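Local coordinates for interleukin-2 receptor subunit beta (Mus musculus, PDB 6DG5), which probably binds interleukin-2 at the cell surface, as the beta subunit of its receptor, and carries the mitogenic signal into the cell, at residues B[104-109]-B[192-197]; B[110-115]-B[126-131]; B[140-145]-B[164-169]. All coordinates share one frame; numbering follows the deposited sequence.

Contact 1. Residues B[104-109]-B[192-197]. With FUC (alpha-L-fucopyranose), chain E.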
loop_
_atom_site.group_PDB
_atom_site.type_symbol
_atom_site.label_atom_id
_atom_site.label_comp_id
_atom_site.label_asym_id
_atom_site.label_seq_id
_atom_site.Cartn_x
_atom_site.Cartn_y
_atom_site.Cartn_z
ATOM N N ASN B 104 1.624 -17.384 -0.367
ATOM C CA ASN B 104 2.853 -18.065 -0.767
ATOM C C ASN B 104 3.583 -17.183 -1.782
ATOM O O ASN B 104 3.740 -17.546 -2.949
ATOM C CB ASN B 104 2.550 -19.451 -1.341
ATOM C CG ASN B 104 2.106 -20.442 -0.279
ATOM O OD1 ASN B 104 1.052 -20.280 0.339
ATOM N ND2 ASN B 104 2.908 -21.479 -0.066
ATOM N N LEU B 105 4.037 -16.019 -1.327
ATOM C CA LEU B 105 4.668 -15.033 -2.193
ATOM C C LEU B 105 6.184 -15.143 -2.110
ATOM O O LEU B 105 6.752 -15.166 -1.012
ATOM C CB LEU B 105 4.226 -13.619 -1.816
ATOM C CG LEU B 105 2.826 -13.192 -2.254
ATOM C CD1 LEU B 105 2.528 -11.789 -1.756
ATOM C CD2 LEU B 105 2.697 -13.262 -3.766
ATOM N N ARG B 106 6.833 -15.205 -3.272
ATOM C CA ARG B 106 8.293 -15.176 -3.364
ATOM C C ARG B 106 8.640 -14.341 -4.593
ATOM O O ARG B 106 8.653 -14.853 -5.716
ATOM C CB ARG B 106 8.883 -16.579 -3.453
ATOM C CG ARG B 106 10.282 -16.685 -2.862
ATOM C CD ARG B 106 11.295 -17.181 -3.879
ATOM N NE ARG B 106 11.614 -18.597 -3.704
ATOM C CZ ARG B 106 11.254 -19.556 -4.550
ATOM N NH1 ARG B 106 11.592 -20.817 -4.311
ATOM N NH2 ARG B 106 10.566 -19.256 -5.642
ATOM N N LEU B 107 8.924 -13.059 -4.371
ATOM C CA LEU B 107 9.095 -12.109 -5.459
ATOM C C LEU B 107 10.365 -12.406 -6.257
ATOM O O LEU B 107 11.221 -13.200 -5.859
ATOM C CB LEU B 107 9.135 -10.682 -4.915
ATOM C CG LEU B 107 7.800 -10.106 -4.441
ATOM C CD1 LEU B 107 8.008 -9.037 -3.379
ATOM C CD2 LEU B 107 7.049 -9.538 -5.627
ATOM N N VAL B 108 10.471 -11.748 -7.407
ATOM C CA VAL B 108 11.643 -11.874 -8.267
ATOM C C VAL B 108 12.794 -11.084 -7.663
ATOM O O VAL B 108 12.606 -9.975 -7.151
ATOM C CB VAL B 108 11.311 -11.401 -9.694
ATOM C CG1 VAL B 108 12.579 -11.224 -10.516
ATOM C CG2 VAL B 108 10.374 -12.389 -10.370
ATOM N N ALA B 109 13.994 -11.663 -7.719
ATOM C CA ALA B 109 15.161 -11.057 -7.099
ATOM C C ALA B 109 15.417 -9.663 -7.670
ATOM O O ALA B 109 15.112 -9.398 -8.838
ATOM C CB ALA B 109 16.388 -11.941 -7.313
ATOM N N THR B 192 3.162 -14.073 5.604
ATOM C CA THR B 192 3.075 -15.478 5.227
ATOM C C THR B 192 3.985 -15.828 4.053
ATOM O O THR B 192 4.232 -17.015 3.811
ATOM C CB THR B 192 1.623 -15.839 4.895
ATOM O OG1 THR B 192 0.747 -15.181 5.817
ATOM C CG2 THR B 192 1.406 -17.341 5.009
ATOM N N GLY B 193 4.500 -14.830 3.328
ATOM C CA GLY B 193 5.414 -15.089 2.235
ATOM C C GLY B 193 6.870 -15.116 2.679
ATOM O O GLY B 193 7.219 -14.718 3.790
ATOM N N THR B 194 7.725 -15.590 1.779
ATOM C CA THR B 194 9.145 -15.766 2.048
ATOM C C THR B 194 9.969 -14.738 1.283
ATOM O O THR B 194 9.472 -14.031 0.402
ATOM C CB THR B 194 9.592 -17.184 1.676
ATOM O OG1 THR B 194 9.203 -17.466 0.328
ATOM C CG2 THR B 194 8.952 -18.202 2.607
ATOM N N TRP B 195 11.251 -14.667 1.633
ATOM C CA TRP B 195 12.155 -13.717 1.002
ATOM C C TRP B 195 12.451 -14.114 -0.440
ATOM O O TRP B 195 12.440 -15.293 -0.801
ATOM C CB TRP B 195 13.465 -13.622 1.781
ATOM C CG TRP B 195 13.416 -12.691 2.950
ATOM C CD1 TRP B 195 13.294 -13.029 4.267
ATOM C CD2 TRP B 195 13.493 -11.262 2.908
ATOM N NE1 TRP B 195 13.291 -11.898 5.047
ATOM C CE2 TRP B 195 13.411 -10.800 4.236
ATOM C CE3 TRP B 195 13.622 -10.329 1.875
ATOM C CZ2 TRP B 195 13.454 -9.446 4.558
ATOM C CZ3 TRP B 195 13.664 -8.986 2.195
ATOM C CH2 TRP B 195 13.581 -8.556 3.526
ATOM N N SER B 196 12.725 -13.109 -1.264
ATOM C CA SER B 196 13.162 -13.350 -2.626
ATOM C C SER B 196 14.623 -13.778 -2.631
ATOM O O SER B 196 15.366 -13.487 -1.690
ATOM C CB SER B 196 12.988 -12.091 -3.469
ATOM O OG SER B 196 14.043 -11.172 -3.238
ATOM N N PRO B 197 15.064 -14.474 -3.680
ATOM C CA PRO B 197 16.478 -14.852 -3.768
ATOM C C PRO B 197 17.373 -13.624 -3.824
ATOM O O PRO B 197 16.954 -12.528 -4.197
ATOM C CB PRO B 197 16.554 -15.654 -5.071
ATOM C CG PRO B 197 15.173 -16.157 -5.273
ATOM C CD PRO B 197 14.272 -15.072 -4.765
HETATM C C1 FUC E . 11.198 -18.244 -9.427
HETATM C C2 FUC E . 10.390 -17.165 -8.661
HETATM C C3 FUC E . 11.229 -16.490 -7.564
HETATM C C4 FUC E . 12.746 -16.672 -7.791
HETATM C C5 FUC E . 13.090 -18.175 -7.889
HETATM C C6 FUC E . 14.398 -18.454 -8.620
HETATM O O2 FUC E . 9.186 -17.682 -8.111
HETATM O O3 FUC E . 10.950 -15.096 -7.538
HETATM O O4 FUC E . 13.193 -15.969 -8.948
HETATM O O5 FUC E . 12.060 -18.951 -8.553
HETATM O O HOH W 1 9.640 -11.834 -1.682
#
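Arg106 and Pro197 touch across the contact, and a fucose of an attached glycan lies against both. The arginine side chain crosses the proline ring at about a right angle, with Arg106 CD 3.8 Å from Pro197 CD, while Pro197 CG reaches 3.5 Å from C4 of the sugar. The chain bends at chi2 and chi3, and its guanidinium lies beside the fucose, with C5 over one face and O2 at the edge, in plane, 3.2 Å from Arg106 NH2. On the protein side Arg106 CG packs 3.3 Å from Trp195 O. The sugar's O3 hydroxyl lies where either Arg106 O or Leu107 O could accept its single proton. In place of Arg106 an alanine, lacking CG, CD and the guanidinium, would probably open a gap beside Pro197 and leave the fucose, still resting on that ring, freer to shift. Between the backbones one direct bond forms, Thr194 N to Leu105 O at 3.0 Å, followed by a water that accepts from Leu107 N and donates to Thr194 O. Further along, Ser196 CB lies 3.2 Å from Leu107 O, its hydroxyl hydrogen-bonded to Val185 N. Trp195 starts out away from 104-109, and its indole makes cation-pi contacts with Arg184 and Lys186. Such a tryptophan, laid among basic side chains, is the hallmark of the WSXWS motif of type I cytokine receptors, which begins here with Trp195, Ser196 and Pro197.

Contact 2. Residues B[110-115]-B[126-131]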
loop_
_atom_site.group_PDB
_atom_site.type_symbol
_atom_site.label_atom_id
_atom_site.label_comp_id
_atom_site.label_asym_id
_atom_site.label_seq_id
_atom_site.Cartn_x
_atom_site.Cartn_y
_atom_site.Cartn_z
ATOM N N PRO B 110 15.965 -8.749 -6.867
ATOM C CA PRO B 110 16.289 -7.413 -7.384
ATOM C C PRO B 110 17.364 -7.490 -8.456
ATOM O O PRO B 110 18.229 -8.367 -8.439
ATOM C CB PRO B 110 16.785 -6.660 -6.144
ATOM C CG PRO B 110 16.226 -7.420 -4.987
ATOM C CD PRO B 110 16.203 -8.852 -5.419
ATOM N N HIS B 111 17.295 -6.562 -9.405
ATOM C CA HIS B 111 18.223 -6.518 -10.523
ATOM C C HIS B 111 18.733 -5.094 -10.697
ATOM O O HIS B 111 18.403 -4.191 -9.920
ATOM C CB HIS B 111 17.558 -7.028 -11.807
ATOM C CG HIS B 111 16.330 -6.267 -12.192
ATOM N ND1 HIS B 111 16.375 -5.113 -12.944
ATOM C CD2 HIS B 111 15.021 -6.491 -11.925
ATOM C CE1 HIS B 111 15.149 -4.663 -13.132
ATOM N NE2 HIS B 111 14.308 -5.481 -12.523
ATOM N N SER B 112 19.561 -4.904 -11.725
ATOM C CA SER B 112 20.103 -3.593 -12.083
ATOM C C SER B 112 20.853 -2.951 -10.919
ATOM O O SER B 112 20.749 -1.746 -10.681
ATOM C CB SER B 112 19.000 -2.660 -12.594
ATOM O OG SER B 112 18.505 -3.085 -13.852
ATOM N N LEU B 113 21.615 -3.758 -10.186
ATOM C CA LEU B 113 22.456 -3.219 -9.127
ATOM C C LEU B 113 23.604 -2.426 -9.733
ATOM O O LEU B 113 24.261 -2.886 -10.672
ATOM C CB LEU B 113 22.998 -4.340 -8.243
ATOM C CG LEU B 113 22.294 -4.574 -6.906
ATOM C CD1 LEU B 113 21.072 -5.451 -7.087
ATOM C CD2 LEU B 113 23.253 -5.178 -5.892
ATOM N N GLN B 114 23.844 -1.231 -9.201
ATOM C CA GLN B 114 24.942 -0.408 -9.684
ATOM C C GLN B 114 25.305 0.621 -8.624
ATOM O O GLN B 114 24.523 0.908 -7.714
ATOM C CB GLN B 114 24.593 0.287 -11.003
ATOM C CG GLN B 114 23.551 1.382 -10.880
ATOM C CD GLN B 114 23.457 2.221 -12.135
ATOM O OE1 GLN B 114 24.391 2.264 -12.934
ATOM N NE2 GLN B 114 22.325 2.889 -12.320
ATOM N N VAL B 115 26.504 1.174 -8.766
ATOM C CA VAL B 115 27.029 2.176 -7.850
ATOM C C VAL B 115 26.865 3.545 -8.493
ATOM O O VAL B 115 27.389 3.794 -9.585
ATOM C CB VAL B 115 28.502 1.905 -7.508
ATOM C CG1 VAL B 115 29.037 2.986 -6.586
ATOM C CG2 VAL B 115 28.657 0.531 -6.880
ATOM N N SER B 126 22.299 1.335 -6.006
ATOM C CA SER B 126 20.897 1.314 -6.408
ATOM C C SER B 126 20.514 -0.064 -6.935
ATOM O O SER B 126 21.368 -0.902 -7.231
ATOM C CB SER B 126 20.618 2.378 -7.475
ATOM O OG SER B 126 20.898 3.674 -6.986
ATOM N N TRP B 127 19.204 -0.290 -7.049
ATOM C CA TRP B 127 18.687 -1.532 -7.608
ATOM C C TRP B 127 17.231 -1.341 -8.013
ATOM O O TRP B 127 16.473 -0.658 -7.321
ATOM C CB TRP B 127 18.811 -2.698 -6.620
ATOM C CG TRP B 127 18.155 -2.468 -5.293
ATOM C CD1 TRP B 127 16.842 -2.667 -4.980
ATOM C CD2 TRP B 127 18.790 -2.014 -4.092
ATOM N NE1 TRP B 127 16.619 -2.357 -3.660
ATOM C CE2 TRP B 127 17.799 -1.955 -3.093
ATOM C CE3 TRP B 127 20.099 -1.649 -3.766
ATOM C CZ2 TRP B 127 18.075 -1.542 -1.791
ATOM C CZ3 TRP B 127 20.372 -1.241 -2.473
ATOM C CH2 TRP B 127 19.365 -1.191 -1.501
ATOM N N LYS B 128 16.858 -1.948 -9.135
ATOM C CA LYS B 128 15.501 -1.913 -9.654
ATOM C C LYS B 128 14.791 -3.232 -9.366
ATOM O O LYS B 128 15.422 -4.266 -9.133
ATOM C CB LYS B 128 15.505 -1.637 -11.161
ATOM C CG LYS B 128 16.082 -0.283 -11.562
ATOM C CD LYS B 128 16.092 -0.123 -13.078
ATOM C CE LYS B 128 16.347 1.319 -13.498
ATOM N NZ LYS B 128 17.701 1.800 -13.112
ATOM N N VAL B 129 13.460 -3.186 -9.390
ATOM C CA VAL B 129 12.635 -4.354 -9.103
ATOM C C VAL B 129 11.661 -4.583 -10.250
ATOM O O VAL B 129 11.300 -3.656 -10.982
ATOM C CB VAL B 129 11.872 -4.207 -7.770
ATOM C CG1 VAL B 129 12.844 -4.229 -6.603
ATOM C CG2 VAL B 129 11.059 -2.928 -7.769
ATOM N N SER B 130 11.236 -5.836 -10.401
ATOM C CA SER B 130 10.315 -6.227 -11.457
ATOM C C SER B 130 9.290 -7.208 -10.908
ATOM O O SER B 130 9.509 -7.859 -9.884
ATOM C CB SER B 130 11.051 -6.859 -12.648
ATOM O OG SER B 130 11.832 -5.902 -13.341
ATOM N N GLN B 131 8.158 -7.299 -11.612
ATOM C CA GLN B 131 7.104 -8.271 -11.311
ATOM C C GLN B 131 6.571 -8.114 -9.889
ATOM O O GLN B 131 6.265 -9.097 -9.208
ATOM C CB GLN B 131 7.590 -9.701 -11.553
ATOM C CG GLN B 131 7.460 -10.154 -12.994
ATOM C CD GLN B 131 8.656 -10.950 -13.460
ATOM O OE1 GLN B 131 8.641 -12.181 -13.455
ATOM N NE2 GLN B 131 9.705 -10.248 -13.869
#
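The imidazole of His111 lies with one face under the carbonyl oxygen of Lys128, which stands 3.6 Å above the plane and over the ring centre. Its edge is held by two serine hydroxyls: Ser130 OG is hydrogen-bonded to His111 NE2 at 2.6 Å, and Ser112 OG, in the ring plane, to His111 ND1 at 3.1 Å. With a partner on each nitrogen, the ring's rotation is fixed. CG sits between the backbone N and the carbonyl carbon (chi1 58°), and chi2 of 86° sets the turn of the ring. The other flat group, the indole of Trp127, meets Pro110 obliquely through CD1, and on the same side of the sheet Leu113 CD1 packs 3.6 Å from Trp127 CB; beyond them the indole meets the ring of Phe142. The alkyl chain of Lys128 runs past Ser112 CB. Two antiparallel hydrogen-bonded pairs join the backbones. His111 N gives a nearly straight bond to Lys128 O (169°) and His111 O accepts from Lys128 N; Gln114 and Ser126 repeat the exchange, Ser126 N to Gln114 O measuring 2.8 Å. Between the pairs, Ser112 and Leu113 face Trp127 alone, and Leu113 CA makes a CH...O contact with Ser126 O. The register thus moves by one residue from the first pair to the second, a beta bulge in the hairpin of strands 111-118 and 123-128 that opens the fibronectin type III domain.

Contact 3. Residues B[140-145]-B[164-169]. With NAG (2-acetamido-2-deoxy-beta-D-glucopyranose), chain D.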
loop_
_atom_site.group_PDB
_atom_site.type_symbol
_atom_site.label_atom_id
_atom_site.label_comp_id
_atom_site.label_asym_id
_atom_site.label_seq_id
_atom_site.Cartn_x
_atom_site.Cartn_y
_atom_site.Cartn_z
ATOM N N LEU B 140 6.744 -3.014 0.215
ATOM C CA LEU B 140 8.043 -3.559 -0.154
ATOM C C LEU B 140 9.049 -3.392 0.976
ATOM O O LEU B 140 9.037 -2.396 1.704
ATOM C CB LEU B 140 8.564 -2.880 -1.420
ATOM C CG LEU B 140 7.918 -3.328 -2.730
ATOM C CD1 LEU B 140 8.413 -2.478 -3.889
ATOM C CD2 LEU B 140 8.195 -4.799 -2.981
ATOM N N GLU B 141 9.925 -4.383 1.116
ATOM C CA GLU B 141 10.953 -4.399 2.143
ATOM C C GLU B 141 12.217 -4.983 1.533
ATOM O O GLU B 141 12.143 -5.891 0.702
ATOM C CB GLU B 141 10.511 -5.225 3.355
ATOM C CG GLU B 141 11.187 -4.855 4.659
ATOM C CD GLU B 141 10.516 -5.500 5.856
ATOM O OE1 GLU B 141 10.629 -6.734 6.010
ATOM O OE2 GLU B 141 9.862 -4.773 6.634
ATOM N N PHE B 142 13.372 -4.466 1.942
ATOM C CA PHE B 142 14.634 -4.865 1.338
ATOM C C PHE B 142 15.643 -5.257 2.404
ATOM O O PHE B 142 15.676 -4.671 3.492
ATOM C CB PHE B 142 15.208 -3.747 0.468
ATOM C CG PHE B 142 14.376 -3.439 -0.741
ATOM C CD1 PHE B 142 14.530 -4.170 -1.904
ATOM C CD2 PHE B 142 13.439 -2.419 -0.712
ATOM C CE1 PHE B 142 13.769 -3.890 -3.019
ATOM C CE2 PHE B 142 12.673 -2.135 -1.823
ATOM C CZ PHE B 142 12.838 -2.873 -2.979
ATOM N N GLU B 143 16.462 -6.254 2.077
ATOM C CA GLU B 143 17.558 -6.705 2.924
ATOM C C GLU B 143 18.782 -6.898 2.044
ATOM O O GLU B 143 18.724 -7.625 1.046
ATOM C CB GLU B 143 17.209 -8.011 3.646
ATOM C CG GLU B 143 17.129 -7.900 5.160
ATOM C CD GLU B 143 17.032 -9.256 5.837
ATOM O OE1 GLU B 143 17.309 -10.275 5.170
ATOM O OE2 GLU B 143 16.678 -9.302 7.035
ATOM N N ALA B 144 19.883 -6.246 2.407
ATOM C CA ALA B 144 21.141 -6.369 1.687
ATOM C C ALA B 144 22.219 -6.907 2.618
ATOM O O ALA B 144 22.149 -6.733 3.840
ATOM C CB ALA B 144 21.582 -5.021 1.095
ATOM N N ARG B 145 23.218 -7.567 2.038
ATOM C CA ARG B 145 24.356 -8.055 2.804
ATOM C C ARG B 145 25.653 -7.661 2.114
ATOM O O ARG B 145 25.811 -7.865 0.906
ATOM C CB ARG B 145 24.293 -9.576 3.013
ATOM C CG ARG B 145 24.218 -10.430 1.758
ATOM C CD ARG B 145 24.157 -11.900 2.148
ATOM N NE ARG B 145 24.102 -12.799 1.000
ATOM C CZ ARG B 145 24.046 -14.124 1.100
ATOM N NH1 ARG B 145 24.039 -14.697 2.296
ATOM N NH2 ARG B 145 23.999 -14.875 0.010
ATOM N N ARG B 164 10.471 1.048 1.519
ATOM C CA ARG B 164 10.753 0.952 0.087
ATOM C C ARG B 164 11.752 2.046 -0.263
ATOM O O ARG B 164 11.378 3.202 -0.476
ATOM C CB ARG B 164 9.471 1.072 -0.729
ATOM C CG ARG B 164 9.572 0.497 -2.135
ATOM C CD ARG B 164 9.820 1.570 -3.182
ATOM N NE ARG B 164 9.850 1.009 -4.530
ATOM C CZ ARG B 164 8.772 0.809 -5.283
ATOM N NH1 ARG B 164 7.570 1.128 -4.824
ATOM N NH2 ARG B 164 8.894 0.290 -6.498
ATOM N N GLN B 165 13.033 1.683 -0.314
ATOM C CA GLN B 165 14.111 2.633 -0.556
ATOM C C GLN B 165 14.804 2.412 -1.892
ATOM O O GLN B 165 14.980 3.365 -2.658
ATOM C CB GLN B 165 15.134 2.556 0.590
ATOM C CG GLN B 165 15.895 3.847 0.844
ATOM C CD GLN B 165 16.599 3.856 2.190
ATOM O OE1 GLN B 165 15.969 3.701 3.238
ATOM N NE2 GLN B 165 17.915 4.032 2.166
ATOM N N GLN B 166 15.199 1.173 -2.190
ATOM C CA GLN B 166 15.856 0.819 -3.452
ATOM C C GLN B 166 17.190 1.542 -3.626
ATOM O O GLN B 166 17.593 1.863 -4.747
ATOM C CB GLN B 166 14.940 1.070 -4.654
ATOM C CG GLN B 166 13.835 0.036 -4.796
ATOM C CD GLN B 166 13.054 0.178 -6.086
ATOM O OE1 GLN B 166 12.150 1.007 -6.190
ATOM N NE2 GLN B 166 13.398 -0.636 -7.075
ATOM N N TRP B 167 17.878 1.800 -2.514
ATOM C CA TRP B 167 19.250 2.294 -2.495
ATOM C C TRP B 167 19.738 2.296 -1.054
ATOM O O TRP B 167 18.937 2.405 -0.122
ATOM C CB TRP B 167 19.377 3.705 -3.095
ATOM C CG TRP B 167 18.565 4.755 -2.396
ATOM C CD1 TRP B 167 17.331 5.206 -2.755
ATOM C CD2 TRP B 167 18.936 5.492 -1.224
ATOM N NE1 TRP B 167 16.905 6.173 -1.877
ATOM C CE2 TRP B 167 17.873 6.367 -0.928
ATOM C CE3 TRP B 167 20.062 5.495 -0.395
ATOM C CZ2 TRP B 167 17.902 7.236 0.162
ATOM C CZ3 TRP B 167 20.088 6.358 0.686
ATOM C CH2 TRP B 167 19.016 7.215 0.955
ATOM N N LEU B 168 21.054 2.178 -0.879
ATOM C CA LEU B 168 21.651 2.365 0.438
ATOM C C LEU B 168 22.963 3.123 0.311
ATOM O O LEU B 168 23.739 2.899 -0.622
ATOM C CB LEU B 168 21.880 1.037 1.183
ATOM C CG LEU B 168 22.306 -0.265 0.505
ATOM C CD1 LEU B 168 23.685 -0.179 -0.127
ATOM C CD2 LEU B 168 22.271 -1.378 1.535
ATOM N N PHE B 169 23.187 4.034 1.248
ATOM C CA PHE B 169 24.420 4.805 1.329
ATOM C C PHE B 169 25.281 4.165 2.410
ATOM O O PHE B 169 24.928 4.197 3.593
ATOM C CB PHE B 169 24.118 6.269 1.640
ATOM C CG PHE B 169 25.222 7.218 1.263
ATOM C CD1 PHE B 169 25.275 7.770 -0.007
ATOM C CD2 PHE B 169 26.195 7.571 2.182
ATOM C CE1 PHE B 169 26.283 8.651 -0.353
ATOM C CE2 PHE B 169 27.205 8.451 1.842
ATOM C CZ PHE B 169 27.248 8.991 0.572
HETATM C C1 NAG D . 21.535 7.472 -3.151
HETATM C C2 NAG D . 21.179 8.791 -2.453
HETATM C C3 NAG D . 19.669 9.045 -2.511
HETATM C C4 NAG D . 19.140 8.913 -3.935
HETATM C C5 NAG D . 19.593 7.585 -4.538
HETATM C C6 NAG D . 19.211 7.426 -5.991
HETATM C C7 NAG D . 22.030 9.890 -0.425
HETATM C C8 NAG D . 22.471 9.699 0.995
HETATM N N2 NAG D . 21.640 8.787 -1.073
HETATM O O3 NAG D . 19.402 10.352 -2.014
HETATM O O4 NAG D . 17.715 8.942 -3.931
HETATM O O5 NAG D . 21.022 7.480 -4.475
HETATM O O6 NAG D . 19.799 8.431 -6.805
HETATM O O7 NAG D . 22.028 10.994 -0.961
#
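Segments 140-145 and 164-169 run in nearly the same direction, 20° apart, and diverge from 5.3 Å between the CA atoms of Leu140 and Arg164 to 8.8 Å between those of Ala144 and Leu168; the backbones are not hydrogen-bonded to each other, and side chains do most of the bridging. Leu140 and Arg164 lie side by side, with Leu140 CD1 3.6 Å above the guanidinium plane and over its centre. Arg164 CG is anti to the backbone N (chi1 -159°), which sets it against Leu140 CB and near the edge of the Phe142 ring. On its own segment Arg164 NE donates to Gln166 OE1 at 2.8 Å, from above the amide's carbonyl plane; NH1 forms a salt bridge with Glu137, outside both segments. Gln166 crosses Phe142 obliquely, its CG 3.6 Å from Phe142 CZ, with amide and ring planes only 3° apart. Farther along the strands, Ala144 CB meets Leu168 CD2 at 3.7 Å. The ring of Trp167 carries a glycan N-acetylglucosamine, whose C3 stands 3.5 Å above the ring centre; Gln165 NE2 lies over the opposite face, its OE1 hydrogen-bonded to Gln163 NE2. Another protein chain also packs against Gln165, Trp167 and Leu168. The chemistry implies a sandwich interior closed at its margin by a polar group: the arginine offers flat face and aliphatic chain to leucine and phenylalanine, while glutamine and glutamate engage its nitrogens.

Overall arrangement
Contacts 2 and 3 lie in the fibronectin type III domain, whereas contact 1 joins the linking segment 104-109, which also bonds to Tyr12, to the WSXWS loop. Contact 3 is the buried one, joining the two sheets of the sandwich through apolar side chains, with the arginine and glutamine at one margin. Contacts 1 and 2 lie at the surface: contact 2 is a ladder of backbone bonds within one sheet, contact 1 a single backbone bond, a water and a sugar. Contacts 2 and 3 share the sheet of strands 123-128 and 167-170, and Trp127 passes from the hairpin into the interior to meet Phe142. Trp195 links contact 1 to contact 3 by packing on Glu143, and Ser196 touches Pro110 of contact 2.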